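Putative pachytene checkpoint protein 2 (PDB 4XGU) is an AAA+ ATPase that probably uses ATP hydrolysis to remodel protein partners and is thought to play a key role in meiotic chromosome recombination. Local coordinates at residues B[15-20]-B[95-100]; B[101-106]-B[124-129]. All coordinates share one frame; numbering follows the deposited sequence.

Interaction 1 (B[15-20]-B[95-100])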
ATOM      1  N   ILE B  15     -17.415  50.134  22.080  1.00 58.42           N
ATOM      2  CA  ILE B  15     -16.690  51.265  22.640  1.00 50.01           C
ATOM      3  C   ILE B  15     -15.623  50.804  23.623  1.00 54.37           C
ATOM      4  O   ILE B  15     -15.928  50.160  24.626  1.00 65.66           O
ATOM      5  CB  ILE B  15     -17.642  52.239  23.352  1.00 54.29           C
ATOM      6  CG1 ILE B  15     -18.689  52.774  22.373  1.00 54.01           C
ATOM      7  CG2 ILE B  15     -16.865  53.384  23.981  1.00 51.80           C
ATOM      8  CD1 ILE B  15     -19.719  53.680  23.019  1.00 51.26           C
ATOM      9  N   ARG B  16     -14.370  51.132  23.330  1.00 47.71           N
ATOM     10  CA  ARG B  16     -13.268  50.795  24.223  1.00 49.18           C
ATOM     11  C   ARG B  16     -13.016  51.914  25.228  1.00 55.27           C
ATOM     12  O   ARG B  16     -12.646  53.027  24.849  1.00 62.01           O
ATOM     13  CB  ARG B  16     -11.991  50.517  23.427  1.00 55.54           C
ATOM     14  CG  ARG B  16     -10.841  50.000  24.276  1.00 62.58           C
ATOM     15  CD  ARG B  16      -9.499  50.467  23.748  1.00 66.86           C
ATOM     16  NE  ARG B  16      -9.331  50.185  22.326  1.00 76.52           N
ATOM     17  CZ  ARG B  16      -8.292  50.596  21.608  1.00 83.80           C
ATOM     18  NH1 ARG B  16      -7.329  51.305  22.182  1.00 82.45           N
ATOM     19  NH2 ARG B  16      -8.212  50.301  20.319  1.00 89.38           N
ATOM     20  N   ILE B  17     -13.214  51.618  26.509  1.00 54.00           N
ATOM     21  CA  ILE B  17     -12.911  52.577  27.568  1.00 56.11           C
ATOM     22  C   ILE B  17     -11.508  52.375  28.129  1.00 66.98           C
ATOM     23  O   ILE B  17     -10.832  51.397  27.807  1.00 72.71           O
ATOM     24  CB  ILE B  17     -13.913  52.483  28.730  1.00 54.64           C
ATOM     25  CG1 ILE B  17     -14.149  51.020  29.106  1.00 49.30           C
ATOM     26  CG2 ILE B  17     -15.219  53.167  28.366  1.00 54.78           C
ATOM     27  CD1 ILE B  17     -15.170  50.834  30.201  1.00 46.17           C
ATOM     28  N   CYS B  18     -11.077  53.309  28.969  1.00 72.89           N
ATOM     29  CA  CYS B  18      -9.781  53.204  29.627  1.00 75.80           C
ATOM     30  C   CYS B  18      -9.819  52.138  30.711  1.00 83.44           C
ATOM     31  O   CYS B  18     -10.886  51.804  31.223  1.00 86.63           O
ATOM     32  CB  CYS B  18      -9.364  54.548  30.232  1.00 74.90           C
ATOM     33  SG  CYS B  18      -8.133  55.457  29.267  1.00153.11           S
ATOM     34  N   GLN B  19      -8.651  51.606  31.059  1.00 89.97           N
ATOM     35  CA  GLN B  19      -8.553  50.675  32.175  1.00 98.02           C
ATOM     36  C   GLN B  19      -8.887  51.407  33.466  1.00110.45           C
ATOM     37  O   GLN B  19      -9.586  50.871  34.327  1.00118.90           O
ATOM     38  CB  GLN B  19      -7.161  50.044  32.263  1.00 96.32           C
ATOM     39  CG  GLN B  19      -6.884  48.954  31.234  1.00 94.97           C
ATOM     40  CD  GLN B  19      -6.539  49.507  29.863  1.00 99.29           C
ATOM     41  OE1 GLN B  19      -6.270  50.701  29.708  1.00 98.33           O
ATOM     42  NE2 GLN B  19      -6.540  48.637  28.859  1.00100.58           N
ATOM     43  N   LYS B  20      -8.392  52.637  33.589  1.00110.27           N
ATOM     44  CA  LYS B  20      -8.641  53.455  34.775  1.00107.98           C
ATOM     45  C   LYS B  20     -10.121  53.784  34.926  1.00110.55           C
ATOM     46  O   LYS B  20     -10.582  54.085  36.025  1.00114.47           O
ATOM     47  CB  LYS B  20      -7.815  54.747  34.729  1.00101.03           C
ATOM     48  CG  LYS B  20      -6.339  54.545  35.066  1.00 94.42           C
ATOM     49  CD  LYS B  20      -5.760  55.726  35.835  1.00 82.61           C
ATOM     50  CE  LYS B  20      -4.970  56.654  34.929  1.00 72.25           C
ATOM     51  NZ  LYS B  20      -4.480  57.858  35.663  1.00 73.55           N
ATOM     52  N   ILE B  95     -25.170  48.137  22.043  1.00 65.65           N
ATOM     53  CA  ILE B  95     -23.935  48.881  22.230  1.00 68.60           C
ATOM     54  C   ILE B  95     -23.142  48.306  23.399  1.00 64.32           C
ATOM     55  O   ILE B  95     -23.633  48.216  24.525  1.00 63.41           O
ATOM     56  CB  ILE B  95     -24.205  50.388  22.432  1.00 75.65           C
ATOM     57  CG1 ILE B  95     -25.107  50.644  23.636  1.00 82.76           C
ATOM     58  CG2 ILE B  95     -24.880  50.959  21.206  1.00 82.87           C
ATOM     59  CD1 ILE B  95     -25.480  52.101  23.794  1.00 83.82           C
ATOM     60  N   HIS B  96     -21.913  47.891  23.116  1.00 64.72           N
ATOM     61  CA  HIS B  96     -21.110  47.206  24.118  1.00 72.16           C
ATOM     62  C   HIS B  96     -19.847  47.972  24.460  1.00 73.92           C
ATOM     63  O   HIS B  96     -19.122  48.447  23.584  1.00 72.43           O
ATOM     64  CB  HIS B  96     -20.745  45.804  23.645  1.00 73.27           C
ATOM     65  CG  HIS B  96     -21.906  45.032  23.107  1.00 77.33           C
ATOM     66  ND1 HIS B  96     -22.202  44.981  21.762  1.00 82.21           N
ATOM     67  CD2 HIS B  96     -22.852  44.289  23.730  1.00 80.45           C
ATOM     68  CE1 HIS B  96     -23.279  44.235  21.580  1.00 86.82           C
ATOM     69  NE2 HIS B  96     -23.691  43.804  22.757  1.00 86.67           N
ATOM     70  N   VAL B  97     -19.590  48.075  25.753  1.00 74.26           N
ATOM     71  CA  VAL B  97     -18.433  48.786  26.243  1.00 71.97           C
ATOM     72  C   VAL B  97     -17.436  47.758  26.780  1.00 69.26           C
ATOM     73  O   VAL B  97     -17.830  46.781  27.417  1.00 74.02           O
ATOM     74  CB  VAL B  97     -18.841  49.789  27.318  1.00 80.15           C
ATOM     75  CG1 VAL B  97     -17.715  50.756  27.610  1.00 88.78           C
ATOM     76  CG2 VAL B  97     -20.111  50.574  26.873  1.00 48.18           C
ATOM     77  N   TYR B  98     -16.153  47.966  26.501  1.00 57.86           N
ATOM     78  CA  TYR B  98     -15.144  46.959  26.809  1.00 56.69           C
ATOM     79  C   TYR B  98     -13.772  47.574  27.066  1.00 63.03           C
ATOM     80  O   TYR B  98     -13.502  48.707  26.670  1.00 72.52           O
ATOM     81  CB  TYR B  98     -15.044  45.945  25.669  1.00 51.65           C
ATOM     82  CG  TYR B  98     -14.451  46.521  24.399  1.00 52.43           C
ATOM     83  CD1 TYR B  98     -15.219  47.294  23.534  1.00 60.90           C
ATOM     84  CD2 TYR B  98     -13.128  46.290  24.063  1.00 58.65           C
ATOM     85  CE1 TYR B  98     -14.680  47.822  22.370  1.00 58.24           C
ATOM     86  CE2 TYR B  98     -12.579  46.814  22.904  1.00 63.20           C
ATOM     87  CZ  TYR B  98     -13.359  47.580  22.062  1.00 63.09           C
ATOM     88  OH  TYR B  98     -12.812  48.101  20.911  1.00 59.89           O
ATOM     89  N   LYS B  99     -12.910  46.812  27.731  1.00 62.23           N
ATOM     90  CA  LYS B  99     -11.505  47.174  27.887  1.00 63.07           C
ATOM     91  C   LYS B  99     -10.674  45.948  27.513  1.00 67.52           C
ATOM     92  O   LYS B  99     -10.962  44.849  27.977  1.00 78.44           O
ATOM     93  CB  LYS B  99     -11.216  47.639  29.320  1.00 70.93           C
ATOM     94  CG  LYS B  99     -11.630  46.645  30.398  1.00 81.39           C
ATOM     95  CD  LYS B  99     -11.201  47.101  31.779  1.00 88.68           C
ATOM     96  CE  LYS B  99     -11.784  48.461  32.112  1.00 86.21           C
ATOM     97  NZ  LYS B  99     -11.344  48.934  33.449  1.00 86.40           N
ATOM     98  N   LEU B 100      -9.669  46.118  26.660  1.00 66.14           N
ATOM     99  CA  LEU B 100      -8.885  44.988  26.170  1.00 74.94           C
ATOM    100  C   LEU B 100      -7.799  44.583  27.144  1.00 82.64           C
ATOM    101  O   LEU B 100      -7.190  45.438  27.784  1.00 84.29           O
ATOM    102  CB  LEU B 100      -8.248  45.310  24.816  1.00 71.05           C
ATOM    103  CG  LEU B 100      -7.889  46.737  24.408  1.00 72.53           C
ATOM    104  CD1 LEU B 100      -6.621  47.296  25.089  1.00 85.99           C
ATOM    105  CD2 LEU B 100      -7.832  46.802  22.903  1.00 64.51           C
TER
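Arg16 and Tyr98 are paired across two parallel strands, and the arginine's aliphatic base lies against the flat tyrosine ring. Its CB sits over the face of the Tyr98 ring, with CB 4.0 Å from the ring centroid, a CH-pi contact. CG, anti to the backbone N (chi1 -173°), reaches the Tyr98 carbonyl O and the ring atom CE2. The chain then bends, CD and NE pass Leu100, and Arg16 NE comes 3.7 Å from Leu100 CD2, which covers one face of the guanidinium. At the tip NH2 makes a salt bridge with Asp133, and NH1 a long, weak ion pair with Glu67. Arginine suits a place that asks for an apolar stem and a charged end.

Tyr98 carries its CG between its backbone N and carbonyl carbon (chi1 69°), and the ring lies close against the 15-16 peptide, with CD1 3.1 Å from Ile15 O. Tyrosine suits the position because its broad, flat ring meets both this peptide and the Arg16 stem. An alanine here would probably leave a gap beside that peptide and let the Arg16 stem turn more freely.

The backbones join through three bonds: Ile15 N to His96 O (2.8 Å), Tyr98 N to Ile15 O (2.9 Å) and Ile17 N to Tyr98 O. On the sheet face of Ile15 and Val97, the branched Ile17 brings CG2 and CD1 each to 3.6 Å from Val97 CG1. Beyond the strands, Lys99 NZ bonds to Gln19 O at 2.8 Å and also to Phe21 O; lysine is long enough to reach two backbone carbonyls of the loop after strand 12-16.

In this Pch2 N-terminal domain strand 12-16 lies between 95-98, parallel, and 68-72, antiparallel. Ile15, Ile17 and Ile95 pack on helix 30-41.

Interaction 2 (B[101-106]-B[124-129])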
ATOM      1  N   HIS B 101      -7.546  43.281  27.236  1.00 83.54           N
ATOM      2  CA  HIS B 101      -6.492  42.788  28.104  1.00 91.05           C
ATOM      3  C   HIS B 101      -5.165  42.856  27.364  1.00 91.92           C
ATOM      4  O   HIS B 101      -5.106  42.575  26.165  1.00 91.82           O
ATOM      5  CB  HIS B 101      -6.776  41.355  28.560  1.00 93.80           C
ATOM      6  CG  HIS B 101      -8.234  41.033  28.683  1.00 85.40           C
ATOM      7  ND1 HIS B 101      -8.926  41.134  29.872  1.00 83.08           N
ATOM      8  CD2 HIS B 101      -9.130  40.607  27.764  1.00 82.18           C
ATOM      9  CE1 HIS B 101     -10.187  40.790  29.676  1.00 80.88           C
ATOM     10  NE2 HIS B 101     -10.337  40.464  28.405  1.00 80.81           N
ATOM     11  N   LYS B 102      -4.104  43.233  28.072  1.00 92.77           N
ATOM     12  CA  LYS B 102      -2.766  43.292  27.483  1.00 91.59           C
ATOM     13  C   LYS B 102      -1.886  42.190  28.043  1.00 99.85           C
ATOM     14  O   LYS B 102      -0.668  42.188  27.850  1.00102.54           O
ATOM     15  CB  LYS B 102      -2.117  44.660  27.723  1.00 89.39           C
ATOM     16  CG  LYS B 102      -2.755  45.488  28.823  1.00 88.08           C
ATOM     17  CD  LYS B 102      -2.509  46.969  28.580  1.00 88.66           C
ATOM     18  CE  LYS B 102      -3.104  47.400  27.248  1.00 88.11           C
ATOM     19  NZ  LYS B 102      -2.748  48.802  26.892  1.00 87.88           N
ATOM     20  N   ASP B 103      -2.530  41.254  28.732  1.00108.41           N
ATOM     21  CA  ASP B 103      -1.857  40.146  29.395  1.00115.43           C
ATOM     22  C   ASP B 103      -0.974  39.357  28.431  1.00110.58           C
ATOM     23  O   ASP B 103       0.045  38.794  28.829  1.00106.91           O
ATOM     24  CB  ASP B 103      -2.896  39.220  30.033  1.00123.49           C
ATOM     25  CG  ASP B 103      -4.022  39.982  30.714  1.00126.46           C
ATOM     26  OD1 ASP B 103      -4.046  41.230  30.626  1.00123.74           O
ATOM     27  OD2 ASP B 103      -4.892  39.328  31.326  1.00129.66           O
ATOM     28  N   GLY B 104      -1.374  39.327  27.163  1.00110.84           N
ATOM     29  CA  GLY B 104      -0.606  38.654  26.133  1.00111.46           C
ATOM     30  C   GLY B 104      -0.904  37.170  26.052  1.00110.83           C
ATOM     31  O   GLY B 104      -1.612  36.627  26.901  1.00116.52           O
ATOM     32  N   PRO B 105      -0.363  36.503  25.023  1.00102.73           N
ATOM     33  CA  PRO B 105      -0.550  35.060  24.832  1.00 97.40           C
ATOM     34  C   PRO B 105       0.194  34.239  25.881  1.00102.00           C
ATOM     35  O   PRO B 105       1.251  34.654  26.351  1.00103.09           O
ATOM     36  CB  PRO B 105       0.029  34.814  23.437  1.00 94.53           C
ATOM     37  CG  PRO B 105       1.038  35.892  23.261  1.00 99.08           C
ATOM     38  CD  PRO B 105       0.469  37.096  23.962  1.00 99.69           C
ATOM     39  N   LEU B 106      -0.359  33.085  26.239  1.00109.19           N
ATOM     40  CA  LEU B 106       0.266  32.219  27.231  1.00116.20           C
ATOM     41  C   LEU B 106       0.595  30.842  26.664  1.00115.85           C
ATOM     42  O   LEU B 106      -0.182  30.267  25.901  1.00112.72           O
ATOM     43  CB  LEU B 106      -0.635  32.071  28.461  1.00118.51           C
ATOM     44  CG  LEU B 106      -0.887  33.329  29.296  1.00118.86           C
ATOM     45  CD1 LEU B 106      -1.584  32.970  30.601  1.00122.85           C
ATOM     46  CD2 LEU B 106       0.414  34.077  29.564  1.00118.31           C
ATOM     47  N   LEU B 124      -2.937  30.382  24.418  1.00 78.36           N
ATOM     48  CA  LEU B 124      -4.195  30.896  24.944  1.00 73.62           C
ATOM     49  C   LEU B 124      -4.271  32.413  24.826  1.00 71.63           C
ATOM     50  O   LEU B 124      -3.393  33.128  25.308  1.00 76.25           O
ATOM     51  CB  LEU B 124      -4.381  30.476  26.402  1.00 77.47           C
ATOM     52  CG  LEU B 124      -5.655  30.985  27.080  1.00 78.92           C
ATOM     53  CD1 LEU B 124      -6.893  30.502  26.338  1.00 77.44           C
ATOM     54  CD2 LEU B 124      -5.698  30.553  28.537  1.00 85.62           C
ATOM     55  N   TRP B 125      -5.324  32.898  24.180  1.00 70.28           N
ATOM     56  CA  TRP B 125      -5.538  34.333  24.035  1.00 68.17           C
ATOM     57  C   TRP B 125      -6.709  34.801  24.889  1.00 66.60           C
ATOM     58  O   TRP B 125      -7.777  34.189  24.887  1.00 75.61           O
ATOM     59  CB  TRP B 125      -5.791  34.701  22.572  1.00 69.66           C
ATOM     60  CG  TRP B 125      -4.626  34.467  21.666  1.00 67.37           C
ATOM     61  CD1 TRP B 125      -4.355  33.339  20.949  1.00 71.13           C
ATOM     62  CD2 TRP B 125      -3.581  35.395  21.366  1.00 65.04           C
ATOM     63  NE1 TRP B 125      -3.200  33.504  20.223  1.00 71.06           N
ATOM     64  CE2 TRP B 125      -2.705  34.759  20.462  1.00 69.17           C
ATOM     65  CE3 TRP B 125      -3.296  36.701  21.775  1.00 70.24           C
ATOM     66  CZ2 TRP B 125      -1.565  35.383  19.963  1.00 78.57           C
ATOM     67  CZ3 TRP B 125      -2.163  37.321  21.279  1.00 79.89           C
ATOM     68  CH2 TRP B 125      -1.311  36.663  20.381  1.00 81.37           C
ATOM     69  N   GLN B 126      -6.500  35.890  25.617  1.00 61.88           N
ATOM     70  CA  GLN B 126      -7.555  36.499  26.415  1.00 58.70           C
ATOM     71  C   GLN B 126      -8.305  37.530  25.573  1.00 64.27           C
ATOM     72  O   GLN B 126      -7.716  38.511  25.120  1.00 71.95           O
ATOM     73  CB  GLN B 126      -6.958  37.152  27.666  1.00 70.90           C
ATOM     74  CG  GLN B 126      -7.970  37.528  28.731  1.00 83.87           C
ATOM     75  CD  GLN B 126      -8.604  36.317  29.380  1.00 94.03           C
ATOM     76  OE1 GLN B 126      -7.981  35.260  29.490  1.00 99.44           O
ATOM     77  NE2 GLN B 126      -9.854  36.460  29.809  1.00 94.20           N
ATOM     78  N   LEU B 127      -9.600  37.316  25.362  1.00 61.21           N
ATOM     79  CA  LEU B 127     -10.367  38.174  24.456  1.00 59.67           C
ATOM     80  C   LEU B 127     -11.268  39.177  25.173  1.00 63.22           C
ATOM     81  O   LEU B 127     -11.971  38.820  26.121  1.00 67.82           O
ATOM     82  CB  LEU B 127     -11.219  37.320  23.518  1.00 63.04           C
ATOM     83  CG  LEU B 127     -10.443  36.431  22.550  1.00 62.11           C
ATOM     84  CD1 LEU B 127     -11.391  35.803  21.537  1.00 64.31           C
ATOM     85  CD2 LEU B 127      -9.352  37.230  21.859  1.00 56.78           C
ATOM     86  N   PRO B 128     -11.273  40.435  24.699  1.00 56.14           N
ATOM     87  CA  PRO B 128     -10.477  40.932  23.565  1.00 53.54           C
ATOM     88  C   PRO B 128      -9.085  41.422  23.964  1.00 56.06           C
ATOM     89  O   PRO B 128      -8.933  42.069  24.997  1.00 63.77           O
ATOM     90  CB  PRO B 128     -11.317  42.094  23.039  1.00 52.69           C
ATOM     91  CG  PRO B 128     -12.026  42.605  24.243  1.00 57.39           C
ATOM     92  CD  PRO B 128     -12.282  41.417  25.134  1.00 55.84           C
ATOM     93  N   CYS B 129      -8.082  41.120  23.143  1.00 58.59           N
ATOM     94  CA  CYS B 129      -6.693  41.469  23.453  1.00 63.32           C
ATOM     95  C   CYS B 129      -6.167  42.616  22.612  1.00 65.51           C
ATOM     96  O   CYS B 129      -6.770  42.982  21.614  1.00 69.30           O
ATOM     97  CB  CYS B 129      -5.776  40.258  23.262  1.00 61.90           C
ATOM     98  SG  CYS B 129      -5.851  39.525  21.619  1.00 71.52           S
TER
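The backbone N of His101 donates to Pro128 O at 2.9 Å, and this bond fastens one end of the 101-106 loop to the segment 124-129. A second, weak bond runs from the edge of the same residue's ring, where His101 NE2 lies 3.3 Å from Leu127 O. The Leu127-Pro128 peptide is cis, and the carbonyls of both its residues thus accept bonds from His101. Over one face of the imidazole stands Gln126 CG, 3.6 Å from the His101 ring centroid. Gln126 holds this CG anti to its backbone N (chi1 -166°), and its amide plane is turned 89° from the ring. Histidine suits the place because one flat group offers a polar edge to a carbonyl and a face to a methylene.

Farther along, Pro105 lays its ring over the six-membered ring of Trp125, with CB 3.8 Å from that ring's centroid and almost on its normal. The proline is rigid and aliphatic, a match for a broad aromatic face, while Trp125 NE1 hydrogen-bonds to Glu211. Just before Pro105, Gly104 has backbone angles (phi 85°) at which a CB would jam against the preceding carbonyl O. Leu106 and Leu124 then form an antiparallel hydrogen-bonded pair, Leu124 N to Leu106 O at 3.1 Å and Leu106 N to Leu124 O at 3.2 Å, adding strand 106-107 to the outside of the AAA+ core sheet.

The polar hold on the loop thus comes mainly from backbone groups at both ends; the one side-chain bond across the contact is weak, and CH-pi contacts at His101 and at Pro105 accompany it.

How the interactions relate
Interaction 1 closes at Leu100 and interaction 2 opens at His101, so the chain runs directly from the N-terminal domain's small sheet to the edge of the AAA+ sheet. Their centres lie about 15 Å apart, yet they touch at Pro128: Leu100 CB is 3.3 Å from Pro128 O, and Tyr98 CD2 is 3.8 Å from Pro128 CG. Tyr98 and Leu100, which meet Arg16 in interaction 1, therefore also pack on the segment that holds the loop in interaction 2. Interaction 2 is nearer the nucleotide: the side chain of Trp125 is about 12 Å from the bound ADP and about 8 Å from that of Thr186, predicted to bind ATP.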